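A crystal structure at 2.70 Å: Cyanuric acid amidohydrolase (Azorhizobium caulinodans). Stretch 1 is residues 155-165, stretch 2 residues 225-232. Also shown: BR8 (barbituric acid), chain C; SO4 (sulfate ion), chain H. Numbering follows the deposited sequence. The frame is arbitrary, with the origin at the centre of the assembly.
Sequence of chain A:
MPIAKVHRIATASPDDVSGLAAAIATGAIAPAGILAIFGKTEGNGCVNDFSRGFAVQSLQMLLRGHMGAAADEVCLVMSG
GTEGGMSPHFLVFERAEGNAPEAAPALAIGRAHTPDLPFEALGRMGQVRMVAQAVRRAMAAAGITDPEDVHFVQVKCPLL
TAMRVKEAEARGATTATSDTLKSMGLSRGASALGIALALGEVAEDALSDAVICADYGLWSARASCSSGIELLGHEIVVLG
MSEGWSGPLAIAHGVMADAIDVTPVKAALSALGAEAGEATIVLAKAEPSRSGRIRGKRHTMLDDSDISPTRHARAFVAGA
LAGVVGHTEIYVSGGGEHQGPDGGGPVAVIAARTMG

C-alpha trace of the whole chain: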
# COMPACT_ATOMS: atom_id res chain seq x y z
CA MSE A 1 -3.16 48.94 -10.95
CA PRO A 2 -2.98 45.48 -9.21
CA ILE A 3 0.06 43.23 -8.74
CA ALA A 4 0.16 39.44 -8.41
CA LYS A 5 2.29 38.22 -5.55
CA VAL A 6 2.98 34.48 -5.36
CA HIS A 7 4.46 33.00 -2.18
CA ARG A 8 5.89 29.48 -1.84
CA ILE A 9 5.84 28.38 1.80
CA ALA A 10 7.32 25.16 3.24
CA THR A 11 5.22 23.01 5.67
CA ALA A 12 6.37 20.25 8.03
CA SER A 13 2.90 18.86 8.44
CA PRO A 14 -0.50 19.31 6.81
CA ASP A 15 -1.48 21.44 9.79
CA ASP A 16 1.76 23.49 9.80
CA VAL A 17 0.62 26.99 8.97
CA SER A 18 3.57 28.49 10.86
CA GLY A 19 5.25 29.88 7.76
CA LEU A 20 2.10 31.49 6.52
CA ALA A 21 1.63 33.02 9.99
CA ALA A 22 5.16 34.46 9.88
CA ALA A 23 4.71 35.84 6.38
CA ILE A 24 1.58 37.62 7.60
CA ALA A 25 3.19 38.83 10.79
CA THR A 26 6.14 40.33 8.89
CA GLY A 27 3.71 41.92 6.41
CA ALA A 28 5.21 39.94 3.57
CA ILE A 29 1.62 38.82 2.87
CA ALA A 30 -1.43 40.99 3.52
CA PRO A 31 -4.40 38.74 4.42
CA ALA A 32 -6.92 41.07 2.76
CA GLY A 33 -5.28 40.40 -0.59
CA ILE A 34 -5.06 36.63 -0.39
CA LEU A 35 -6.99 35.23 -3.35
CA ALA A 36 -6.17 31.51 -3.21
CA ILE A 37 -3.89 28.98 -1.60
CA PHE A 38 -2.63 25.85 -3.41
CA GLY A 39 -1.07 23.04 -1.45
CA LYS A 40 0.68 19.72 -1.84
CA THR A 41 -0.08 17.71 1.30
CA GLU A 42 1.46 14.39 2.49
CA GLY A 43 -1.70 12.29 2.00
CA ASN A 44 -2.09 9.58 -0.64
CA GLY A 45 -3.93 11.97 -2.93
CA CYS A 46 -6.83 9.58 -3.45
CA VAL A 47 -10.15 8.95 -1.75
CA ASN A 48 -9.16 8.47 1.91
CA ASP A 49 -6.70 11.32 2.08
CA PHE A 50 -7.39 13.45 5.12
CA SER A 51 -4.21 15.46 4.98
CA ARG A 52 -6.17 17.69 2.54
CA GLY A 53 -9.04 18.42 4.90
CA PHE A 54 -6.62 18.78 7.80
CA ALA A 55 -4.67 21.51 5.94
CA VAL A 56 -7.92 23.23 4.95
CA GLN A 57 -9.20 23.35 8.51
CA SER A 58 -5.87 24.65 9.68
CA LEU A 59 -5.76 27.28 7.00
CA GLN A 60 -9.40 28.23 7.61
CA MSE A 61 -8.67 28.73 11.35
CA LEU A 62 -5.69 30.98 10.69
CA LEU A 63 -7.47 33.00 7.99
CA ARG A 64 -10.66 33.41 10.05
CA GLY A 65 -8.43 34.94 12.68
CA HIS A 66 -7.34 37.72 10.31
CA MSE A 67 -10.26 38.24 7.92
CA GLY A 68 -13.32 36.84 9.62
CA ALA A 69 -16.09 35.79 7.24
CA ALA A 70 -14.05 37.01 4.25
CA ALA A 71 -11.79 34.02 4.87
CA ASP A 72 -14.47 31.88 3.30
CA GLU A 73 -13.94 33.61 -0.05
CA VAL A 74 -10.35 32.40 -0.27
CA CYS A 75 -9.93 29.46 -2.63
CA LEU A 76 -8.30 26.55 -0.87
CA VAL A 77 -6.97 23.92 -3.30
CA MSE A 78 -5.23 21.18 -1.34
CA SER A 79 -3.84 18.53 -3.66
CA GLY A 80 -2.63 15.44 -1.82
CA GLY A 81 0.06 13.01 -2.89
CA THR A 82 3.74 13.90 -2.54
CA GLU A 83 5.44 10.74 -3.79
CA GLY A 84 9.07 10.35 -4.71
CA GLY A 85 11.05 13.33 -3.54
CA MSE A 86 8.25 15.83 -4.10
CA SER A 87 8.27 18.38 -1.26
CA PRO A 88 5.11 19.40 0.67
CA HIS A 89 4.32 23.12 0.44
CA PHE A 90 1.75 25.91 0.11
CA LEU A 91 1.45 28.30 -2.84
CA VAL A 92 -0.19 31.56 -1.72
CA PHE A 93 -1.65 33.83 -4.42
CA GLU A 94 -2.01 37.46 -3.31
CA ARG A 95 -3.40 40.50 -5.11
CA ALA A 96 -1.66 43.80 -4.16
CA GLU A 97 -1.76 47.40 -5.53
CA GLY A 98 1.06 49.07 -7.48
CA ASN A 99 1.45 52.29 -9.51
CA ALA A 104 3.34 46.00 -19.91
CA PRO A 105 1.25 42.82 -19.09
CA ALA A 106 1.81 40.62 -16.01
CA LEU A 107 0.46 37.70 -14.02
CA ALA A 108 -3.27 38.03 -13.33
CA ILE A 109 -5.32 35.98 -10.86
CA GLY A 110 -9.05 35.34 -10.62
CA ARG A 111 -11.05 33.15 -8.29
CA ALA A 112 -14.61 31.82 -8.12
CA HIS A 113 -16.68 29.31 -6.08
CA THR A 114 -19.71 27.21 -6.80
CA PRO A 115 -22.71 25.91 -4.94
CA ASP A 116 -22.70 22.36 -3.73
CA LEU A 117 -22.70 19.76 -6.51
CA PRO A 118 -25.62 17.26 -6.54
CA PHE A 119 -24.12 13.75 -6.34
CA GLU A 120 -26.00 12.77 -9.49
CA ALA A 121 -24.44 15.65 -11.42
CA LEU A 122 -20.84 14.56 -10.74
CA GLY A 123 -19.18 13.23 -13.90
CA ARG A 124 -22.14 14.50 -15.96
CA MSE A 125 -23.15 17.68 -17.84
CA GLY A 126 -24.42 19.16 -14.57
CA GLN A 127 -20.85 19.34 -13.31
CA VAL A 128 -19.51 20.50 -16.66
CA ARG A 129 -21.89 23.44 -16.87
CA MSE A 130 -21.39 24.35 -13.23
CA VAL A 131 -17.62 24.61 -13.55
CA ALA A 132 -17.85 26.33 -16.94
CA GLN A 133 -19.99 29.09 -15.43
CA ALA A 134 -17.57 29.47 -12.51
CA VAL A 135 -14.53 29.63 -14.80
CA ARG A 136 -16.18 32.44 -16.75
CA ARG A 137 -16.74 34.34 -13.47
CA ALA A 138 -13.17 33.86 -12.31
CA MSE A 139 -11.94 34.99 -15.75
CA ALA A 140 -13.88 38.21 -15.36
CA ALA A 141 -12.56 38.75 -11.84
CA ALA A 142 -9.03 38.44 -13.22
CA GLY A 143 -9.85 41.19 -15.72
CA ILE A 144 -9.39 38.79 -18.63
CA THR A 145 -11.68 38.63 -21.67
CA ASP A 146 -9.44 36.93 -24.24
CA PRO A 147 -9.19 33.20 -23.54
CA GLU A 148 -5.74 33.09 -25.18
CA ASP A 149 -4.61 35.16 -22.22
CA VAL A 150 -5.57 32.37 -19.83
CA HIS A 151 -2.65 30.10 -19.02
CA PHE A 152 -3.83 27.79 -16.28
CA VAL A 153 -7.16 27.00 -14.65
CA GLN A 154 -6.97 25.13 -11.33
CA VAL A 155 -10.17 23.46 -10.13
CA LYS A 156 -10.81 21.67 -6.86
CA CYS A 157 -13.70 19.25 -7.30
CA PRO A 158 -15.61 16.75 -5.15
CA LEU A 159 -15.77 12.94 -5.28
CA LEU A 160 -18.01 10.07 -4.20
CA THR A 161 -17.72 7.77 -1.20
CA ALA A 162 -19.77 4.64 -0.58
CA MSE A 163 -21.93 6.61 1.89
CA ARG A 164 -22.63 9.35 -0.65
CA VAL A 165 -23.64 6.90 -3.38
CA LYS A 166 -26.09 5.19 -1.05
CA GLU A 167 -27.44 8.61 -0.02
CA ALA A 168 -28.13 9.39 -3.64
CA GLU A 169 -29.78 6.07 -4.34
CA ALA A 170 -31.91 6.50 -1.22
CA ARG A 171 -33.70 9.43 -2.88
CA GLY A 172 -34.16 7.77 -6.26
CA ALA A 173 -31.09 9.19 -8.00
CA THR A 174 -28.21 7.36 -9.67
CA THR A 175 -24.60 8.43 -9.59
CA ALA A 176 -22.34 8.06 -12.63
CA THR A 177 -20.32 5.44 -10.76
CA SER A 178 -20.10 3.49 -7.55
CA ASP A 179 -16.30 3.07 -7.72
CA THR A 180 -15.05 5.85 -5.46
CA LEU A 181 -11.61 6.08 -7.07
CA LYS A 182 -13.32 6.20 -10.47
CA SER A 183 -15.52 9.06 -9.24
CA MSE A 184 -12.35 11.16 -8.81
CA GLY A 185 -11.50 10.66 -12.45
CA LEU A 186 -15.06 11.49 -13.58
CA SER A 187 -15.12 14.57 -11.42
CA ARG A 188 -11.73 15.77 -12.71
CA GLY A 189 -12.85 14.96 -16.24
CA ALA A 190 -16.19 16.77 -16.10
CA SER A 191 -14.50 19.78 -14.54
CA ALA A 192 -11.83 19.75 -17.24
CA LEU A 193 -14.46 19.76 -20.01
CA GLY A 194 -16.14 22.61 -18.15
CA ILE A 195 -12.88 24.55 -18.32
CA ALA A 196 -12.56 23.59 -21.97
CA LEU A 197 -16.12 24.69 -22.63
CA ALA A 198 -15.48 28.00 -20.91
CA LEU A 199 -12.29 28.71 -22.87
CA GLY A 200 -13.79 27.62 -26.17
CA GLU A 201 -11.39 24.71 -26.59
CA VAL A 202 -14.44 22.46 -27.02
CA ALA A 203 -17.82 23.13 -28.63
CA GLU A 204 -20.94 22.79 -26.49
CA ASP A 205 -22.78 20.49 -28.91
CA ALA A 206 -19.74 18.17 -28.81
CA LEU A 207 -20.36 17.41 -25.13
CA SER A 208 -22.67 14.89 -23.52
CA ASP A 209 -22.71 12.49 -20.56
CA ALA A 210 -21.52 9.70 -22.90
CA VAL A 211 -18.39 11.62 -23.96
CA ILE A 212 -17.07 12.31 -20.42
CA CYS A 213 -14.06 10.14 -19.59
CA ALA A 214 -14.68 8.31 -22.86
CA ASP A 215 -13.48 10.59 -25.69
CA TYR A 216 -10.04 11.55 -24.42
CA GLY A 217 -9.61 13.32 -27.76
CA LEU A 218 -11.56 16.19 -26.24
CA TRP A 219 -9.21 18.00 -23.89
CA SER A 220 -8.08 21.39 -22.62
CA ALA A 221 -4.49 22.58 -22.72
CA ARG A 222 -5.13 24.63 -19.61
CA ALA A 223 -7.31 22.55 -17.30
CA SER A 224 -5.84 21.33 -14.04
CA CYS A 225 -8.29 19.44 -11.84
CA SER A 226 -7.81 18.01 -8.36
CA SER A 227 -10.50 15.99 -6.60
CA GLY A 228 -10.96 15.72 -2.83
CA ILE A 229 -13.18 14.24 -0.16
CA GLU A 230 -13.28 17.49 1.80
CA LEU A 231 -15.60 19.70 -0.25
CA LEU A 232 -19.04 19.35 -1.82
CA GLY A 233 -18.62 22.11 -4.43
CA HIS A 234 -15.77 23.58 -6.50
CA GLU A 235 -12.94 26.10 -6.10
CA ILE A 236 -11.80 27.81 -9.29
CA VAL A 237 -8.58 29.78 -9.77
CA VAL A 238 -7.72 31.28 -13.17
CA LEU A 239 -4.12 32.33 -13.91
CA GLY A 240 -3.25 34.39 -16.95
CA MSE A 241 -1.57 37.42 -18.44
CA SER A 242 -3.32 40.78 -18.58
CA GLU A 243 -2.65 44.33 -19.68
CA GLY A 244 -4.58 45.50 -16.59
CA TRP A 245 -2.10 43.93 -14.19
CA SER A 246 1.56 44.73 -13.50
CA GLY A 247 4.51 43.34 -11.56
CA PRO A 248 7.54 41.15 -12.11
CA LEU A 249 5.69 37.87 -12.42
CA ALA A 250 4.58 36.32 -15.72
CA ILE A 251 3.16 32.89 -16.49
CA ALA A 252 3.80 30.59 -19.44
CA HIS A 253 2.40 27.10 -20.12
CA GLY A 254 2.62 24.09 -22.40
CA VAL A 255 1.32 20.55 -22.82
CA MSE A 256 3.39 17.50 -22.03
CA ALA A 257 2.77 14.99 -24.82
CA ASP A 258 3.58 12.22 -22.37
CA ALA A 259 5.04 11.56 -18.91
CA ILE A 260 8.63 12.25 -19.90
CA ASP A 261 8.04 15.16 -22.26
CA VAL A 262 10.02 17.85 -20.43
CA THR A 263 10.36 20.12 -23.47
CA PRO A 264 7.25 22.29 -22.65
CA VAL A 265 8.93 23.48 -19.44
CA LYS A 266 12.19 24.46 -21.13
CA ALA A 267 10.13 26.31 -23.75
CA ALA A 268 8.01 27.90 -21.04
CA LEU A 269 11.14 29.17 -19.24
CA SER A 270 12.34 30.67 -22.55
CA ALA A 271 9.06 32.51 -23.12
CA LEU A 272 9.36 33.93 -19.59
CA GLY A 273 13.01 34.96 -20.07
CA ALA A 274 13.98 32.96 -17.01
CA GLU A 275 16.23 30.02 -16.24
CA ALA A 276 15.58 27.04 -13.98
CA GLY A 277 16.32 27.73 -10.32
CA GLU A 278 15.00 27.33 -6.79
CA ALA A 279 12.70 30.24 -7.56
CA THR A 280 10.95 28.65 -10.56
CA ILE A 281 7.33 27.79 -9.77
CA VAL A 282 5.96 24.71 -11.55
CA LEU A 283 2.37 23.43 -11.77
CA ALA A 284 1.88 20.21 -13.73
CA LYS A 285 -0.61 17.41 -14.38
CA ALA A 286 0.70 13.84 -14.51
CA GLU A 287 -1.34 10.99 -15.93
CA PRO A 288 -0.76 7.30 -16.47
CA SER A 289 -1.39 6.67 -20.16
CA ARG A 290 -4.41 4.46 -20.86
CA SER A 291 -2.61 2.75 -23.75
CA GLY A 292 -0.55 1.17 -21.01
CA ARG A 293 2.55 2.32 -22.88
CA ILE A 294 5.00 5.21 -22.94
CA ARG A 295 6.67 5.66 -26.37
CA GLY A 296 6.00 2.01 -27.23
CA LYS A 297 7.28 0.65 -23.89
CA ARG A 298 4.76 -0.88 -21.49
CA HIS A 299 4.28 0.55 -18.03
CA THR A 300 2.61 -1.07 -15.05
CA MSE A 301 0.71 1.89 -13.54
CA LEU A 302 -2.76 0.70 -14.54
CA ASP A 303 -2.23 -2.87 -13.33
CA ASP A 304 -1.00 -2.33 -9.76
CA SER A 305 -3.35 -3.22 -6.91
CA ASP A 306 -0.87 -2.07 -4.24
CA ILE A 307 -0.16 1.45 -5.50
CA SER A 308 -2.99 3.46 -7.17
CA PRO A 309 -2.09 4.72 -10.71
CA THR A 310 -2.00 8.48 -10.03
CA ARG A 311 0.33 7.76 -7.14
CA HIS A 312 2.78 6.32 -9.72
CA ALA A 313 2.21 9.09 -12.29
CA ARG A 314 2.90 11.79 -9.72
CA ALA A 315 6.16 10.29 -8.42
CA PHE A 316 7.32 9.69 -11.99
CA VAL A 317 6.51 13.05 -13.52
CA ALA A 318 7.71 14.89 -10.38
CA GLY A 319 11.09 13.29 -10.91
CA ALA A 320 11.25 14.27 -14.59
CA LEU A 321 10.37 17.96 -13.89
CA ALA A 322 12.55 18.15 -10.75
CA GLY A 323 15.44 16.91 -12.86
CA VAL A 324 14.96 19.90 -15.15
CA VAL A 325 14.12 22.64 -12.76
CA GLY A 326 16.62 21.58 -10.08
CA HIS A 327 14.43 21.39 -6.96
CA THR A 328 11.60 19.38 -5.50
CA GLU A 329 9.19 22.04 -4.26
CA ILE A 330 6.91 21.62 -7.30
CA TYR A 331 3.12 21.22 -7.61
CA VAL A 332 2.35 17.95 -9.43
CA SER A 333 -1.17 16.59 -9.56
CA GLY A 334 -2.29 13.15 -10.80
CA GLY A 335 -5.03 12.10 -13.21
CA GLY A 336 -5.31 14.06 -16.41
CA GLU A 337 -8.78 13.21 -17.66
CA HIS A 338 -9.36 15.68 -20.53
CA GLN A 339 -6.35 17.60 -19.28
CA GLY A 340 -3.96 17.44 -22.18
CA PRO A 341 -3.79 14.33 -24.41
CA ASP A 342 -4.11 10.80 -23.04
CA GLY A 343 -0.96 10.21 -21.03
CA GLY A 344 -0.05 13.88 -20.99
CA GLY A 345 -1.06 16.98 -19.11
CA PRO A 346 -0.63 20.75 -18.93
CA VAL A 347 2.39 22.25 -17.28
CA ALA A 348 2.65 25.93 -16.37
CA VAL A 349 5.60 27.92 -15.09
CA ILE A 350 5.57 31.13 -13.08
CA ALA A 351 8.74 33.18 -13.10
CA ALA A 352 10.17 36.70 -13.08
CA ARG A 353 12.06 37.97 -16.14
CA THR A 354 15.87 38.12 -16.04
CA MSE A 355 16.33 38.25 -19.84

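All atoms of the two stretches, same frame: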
# COMPACT_ATOMS: atom_id res chain seq x y z
N VAL A 155 -8.85 23.72 -10.69
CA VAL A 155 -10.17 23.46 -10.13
C VAL A 155 -10.06 22.40 -9.05
O VAL A 155 -9.42 21.37 -9.24
CB VAL A 155 -11.18 23.02 -11.21
CG1 VAL A 155 -12.44 22.43 -10.58
CG2 VAL A 155 -11.53 24.18 -12.07
N LYS A 156 -10.68 22.66 -7.90
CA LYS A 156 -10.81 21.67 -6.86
C LYS A 156 -12.22 21.12 -6.93
O LYS A 156 -13.17 21.89 -6.86
CB LYS A 156 -10.55 22.29 -5.49
CG LYS A 156 -10.49 21.27 -4.38
CD LYS A 156 -9.21 20.53 -4.44
CE LYS A 156 -9.32 19.14 -3.87
NZ LYS A 156 -8.08 18.35 -4.11
N CYS A 157 -12.36 19.81 -7.12
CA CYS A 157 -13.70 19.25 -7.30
C CYS A 157 -13.96 18.11 -6.33
O CYS A 157 -13.03 17.53 -5.79
CB CYS A 157 -13.89 18.74 -8.72
SG CYS A 157 -12.58 17.56 -9.18
N PRO A 158 -15.23 17.75 -6.15
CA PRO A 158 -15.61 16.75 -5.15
C PRO A 158 -15.40 15.34 -5.65
O PRO A 158 -14.80 15.18 -6.72
CB PRO A 158 -17.10 17.04 -4.92
CG PRO A 158 -17.56 17.62 -6.18
CD PRO A 158 -16.41 18.43 -6.71
N LEU A 159 -15.82 14.34 -4.87
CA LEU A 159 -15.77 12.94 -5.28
C LEU A 159 -16.88 12.19 -4.58
O LEU A 159 -17.60 12.76 -3.77
CB LEU A 159 -14.40 12.32 -4.96
CG LEU A 159 -13.94 12.36 -3.49
CD1 LEU A 159 -14.69 11.34 -2.63
CD2 LEU A 159 -12.46 12.14 -3.39
N LEU A 160 -17.00 10.90 -4.86
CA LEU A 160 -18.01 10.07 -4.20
C LEU A 160 -17.40 9.03 -3.25
O LEU A 160 -16.39 8.38 -3.55
CB LEU A 160 -18.87 9.36 -5.25
CG LEU A 160 -19.64 10.27 -6.21
CD1 LEU A 160 -20.47 9.43 -7.15
CD2 LEU A 160 -20.52 11.22 -5.43
N THR A 161 -18.03 8.87 -2.10
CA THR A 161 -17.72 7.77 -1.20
C THR A 161 -18.89 6.80 -1.22
O THR A 161 -19.97 7.13 -1.72
CB THR A 161 -17.49 8.24 0.22
OG1 THR A 161 -18.71 8.79 0.72
CG2 THR A 161 -16.36 9.28 0.28
N ALA A 162 -18.69 5.61 -0.66
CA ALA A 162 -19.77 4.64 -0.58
C ALA A 162 -21.02 5.28 0.05
O ALA A 162 -22.13 5.15 -0.49
CB ALA A 162 -19.32 3.41 0.22
N MSE A 163 -20.82 6.00 1.16
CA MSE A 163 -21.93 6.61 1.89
C MSE A 163 -22.72 7.56 0.99
O MSE A 163 -23.95 7.56 0.98
CB MSE A 163 -21.42 7.34 3.13
CG MSE A 163 -22.49 7.74 4.14
SE MSE A 163 -21.69 8.10 5.88
CE MSE A 163 -23.19 7.81 7.10
N ARG A 164 -22.00 8.35 0.20
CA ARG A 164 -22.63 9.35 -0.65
C ARG A 164 -23.44 8.72 -1.79
O ARG A 164 -24.50 9.21 -2.18
CB ARG A 164 -21.54 10.28 -1.21
CG ARG A 164 -20.95 11.17 -0.17
CD ARG A 164 -19.94 12.11 -0.76
NE ARG A 164 -19.10 12.66 0.31
CZ ARG A 164 -18.10 13.51 0.14
NH1 ARG A 164 -17.75 13.95 -1.06
NH2 ARG A 164 -17.41 13.90 1.20
N VAL A 165 -22.93 7.62 -2.34
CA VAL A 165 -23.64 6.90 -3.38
C VAL A 165 -24.95 6.34 -2.84
O VAL A 165 -25.99 6.40 -3.50
CB VAL A 165 -22.79 5.76 -3.95
CG1 VAL A 165 -23.68 4.78 -4.69
CG2 VAL A 165 -21.68 6.32 -4.85
N CYS A 225 -7.27 19.78 -12.81
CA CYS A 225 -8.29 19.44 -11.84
C CYS A 225 -7.82 18.48 -10.76
O CYS A 225 -7.11 17.52 -11.04
CB CYS A 225 -9.48 18.86 -12.56
SG CYS A 225 -9.99 20.03 -13.81
N SER A 226 -8.22 18.77 -9.53
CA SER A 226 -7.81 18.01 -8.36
C SER A 226 -9.05 17.71 -7.52
O SER A 226 -9.80 18.63 -7.13
CB SER A 226 -6.77 18.80 -7.57
OG SER A 226 -6.40 18.13 -6.39
N SER A 227 -9.29 16.43 -7.27
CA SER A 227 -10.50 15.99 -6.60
C SER A 227 -10.20 15.78 -5.11
O SER A 227 -9.06 15.54 -4.73
CB SER A 227 -11.03 14.71 -7.27
OG SER A 227 -12.29 14.31 -6.76
N GLY A 228 -11.20 15.90 -4.24
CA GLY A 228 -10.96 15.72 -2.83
C GLY A 228 -12.21 15.38 -2.05
O GLY A 228 -13.31 15.75 -2.43
N ILE A 229 -12.04 14.67 -0.96
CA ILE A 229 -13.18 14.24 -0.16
C ILE A 229 -13.73 15.37 0.69
O ILE A 229 -14.84 15.26 1.22
CB ILE A 229 -12.80 13.05 0.76
CG1 ILE A 229 -14.03 12.43 1.40
CG2 ILE A 229 -11.82 13.48 1.82
CD1 ILE A 229 -13.70 11.12 2.08
N GLU A 230 -12.98 16.46 0.80
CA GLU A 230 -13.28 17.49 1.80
C GLU A 230 -14.15 18.66 1.34
O GLU A 230 -14.29 19.63 2.07
CB GLU A 230 -11.98 18.09 2.34
CG GLU A 230 -11.10 18.83 1.32
CD GLU A 230 -10.24 17.85 0.50
OE1 GLU A 230 -10.24 16.66 0.87
OE2 GLU A 230 -9.53 18.27 -0.46
N LEU A 231 -14.70 18.62 0.13
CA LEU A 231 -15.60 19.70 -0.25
C LEU A 231 -16.78 19.15 -1.05
O LEU A 231 -16.64 18.13 -1.70
CB LEU A 231 -14.86 20.77 -1.05
CG LEU A 231 -14.56 20.54 -2.54
CD1 LEU A 231 -14.11 21.84 -3.15
CD2 LEU A 231 -13.51 19.52 -2.75
N LEU A 232 -17.91 19.83 -1.05
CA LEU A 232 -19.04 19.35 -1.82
C LEU A 232 -19.25 20.12 -3.12
O LEU A 232 -19.98 19.66 -4.01
CB LEU A 232 -20.32 19.38 -0.99
CG LEU A 232 -20.24 18.45 0.21
CD1 LEU A 232 -21.54 18.51 0.95
CD2 LEU A 232 -19.87 17.00 -0.21
N1 BR8 C . -6.55 14.77 -5.71
C2 BR8 C . -5.45 14.92 -4.94
O2 BR8 C . -5.60 15.03 -3.74
N3 BR8 C . -4.20 14.92 -5.51
C4 BR8 C . -4.01 14.77 -6.90
O4 BR8 C . -2.88 14.77 -7.37
C5 BR8 C . -5.18 14.63 -7.89
C6 BR8 C . -6.48 14.63 -7.10
O8 BR8 C . -7.52 14.51 -7.69
S SO4 H . -18.55 10.89 3.82
O1 SO4 H . -18.15 11.86 4.85
O2 SO4 H . -18.30 9.50 4.23
O3 SO4 H . -17.75 11.22 2.65
O4 SO4 H . -19.97 11.04 3.49
O HOH W 1 -15.84 15.79 -2.14

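Residues 155-157 and 225-227 are neighbouring parallel strands, their axes 4.6 Å apart at closest approach and their directions differing by 25°. Val155 pairs with Cys225, Lys156 with Ser226 and Cys157 with Ser227. The hydrogen bonds follow the parallel pattern, in which one strand's residue reaches two residues on the other: Ser226 N donates to Val155 O (2.9 Å), Cys157 N to Ser226 O (2.8 Å), and Gly228 N to Cys157 O (2.9 Å), the last carrying the ladder just past the strand. CA-H...O contacts supplement it, the shortest from Ser227 CA to Cys157 O at 3.1 Å. Beyond the strands the first stretch runs through a loop into a helix starting at Ala162. Thr161 caps that helix, its OG1 accepting a weak bond from Arg164 N (3.4 Å).

Side chains alternate across the sheet. Val155, Cys157, Cys225 and Ser227 share one face, where Val155 CB lies 4.1 Å from Cys225 SG; Lys156 and Ser226 share the other. There Lys156 turns back over the second stretch: NZ donates to Ser226 OG (2.8 Å) and weakly to Ser227 O (3.0 Å), and forms a long salt bridge with Glu230 OE2 (3.9 Å). Gly228 leaves room for this, since a CB there would clash with both Lys156 CE and Glu230 OE2.

Ser227 ties the sheet to the loop, its OG donating to Pro158 O (2.7 Å). Its backbone also holds barbituric acid, with N and O pointing to the same edge of the strand, the one turned away from residues 155-157: Ser227 N donates to BR8 O8 (2.6 Å), and BR8 N1 donates to Ser227 O (2.8 Å).

Apolar groups fill the space beyond. Leu159 CD1 meets Ile229 CG1 at 4.2 Å, Thr161 CG2 meets Ile229 CD1 at 3.7 Å, and Leu231 CD2 approaches Lys156 CG at 3.9 Å.

Arg164 links the helix to the far end of the second stretch. Its NH2 donates to Ile229 O (2.9 Å), near the guanidinium plane, while Leu232 CD2 covers one face of the group, 3.8 Å from Arg164 NH1. NH1 also donates to Leu159 O (3.0 Å), bracing the loop before the helix. A water accepts from Arg164 NH1 (2.9 Å) and Leu159 N (3.1 Å) and donates to Gly228 O and Leu231 O (both 2.5 Å), bridging the stretches. A sulfate, probably from the crystallisation liquor, accepts through O3 from Thr161 OG1 (3.2 Å) and weakly from Arg164 NE and NH2 (both 3.1 Å).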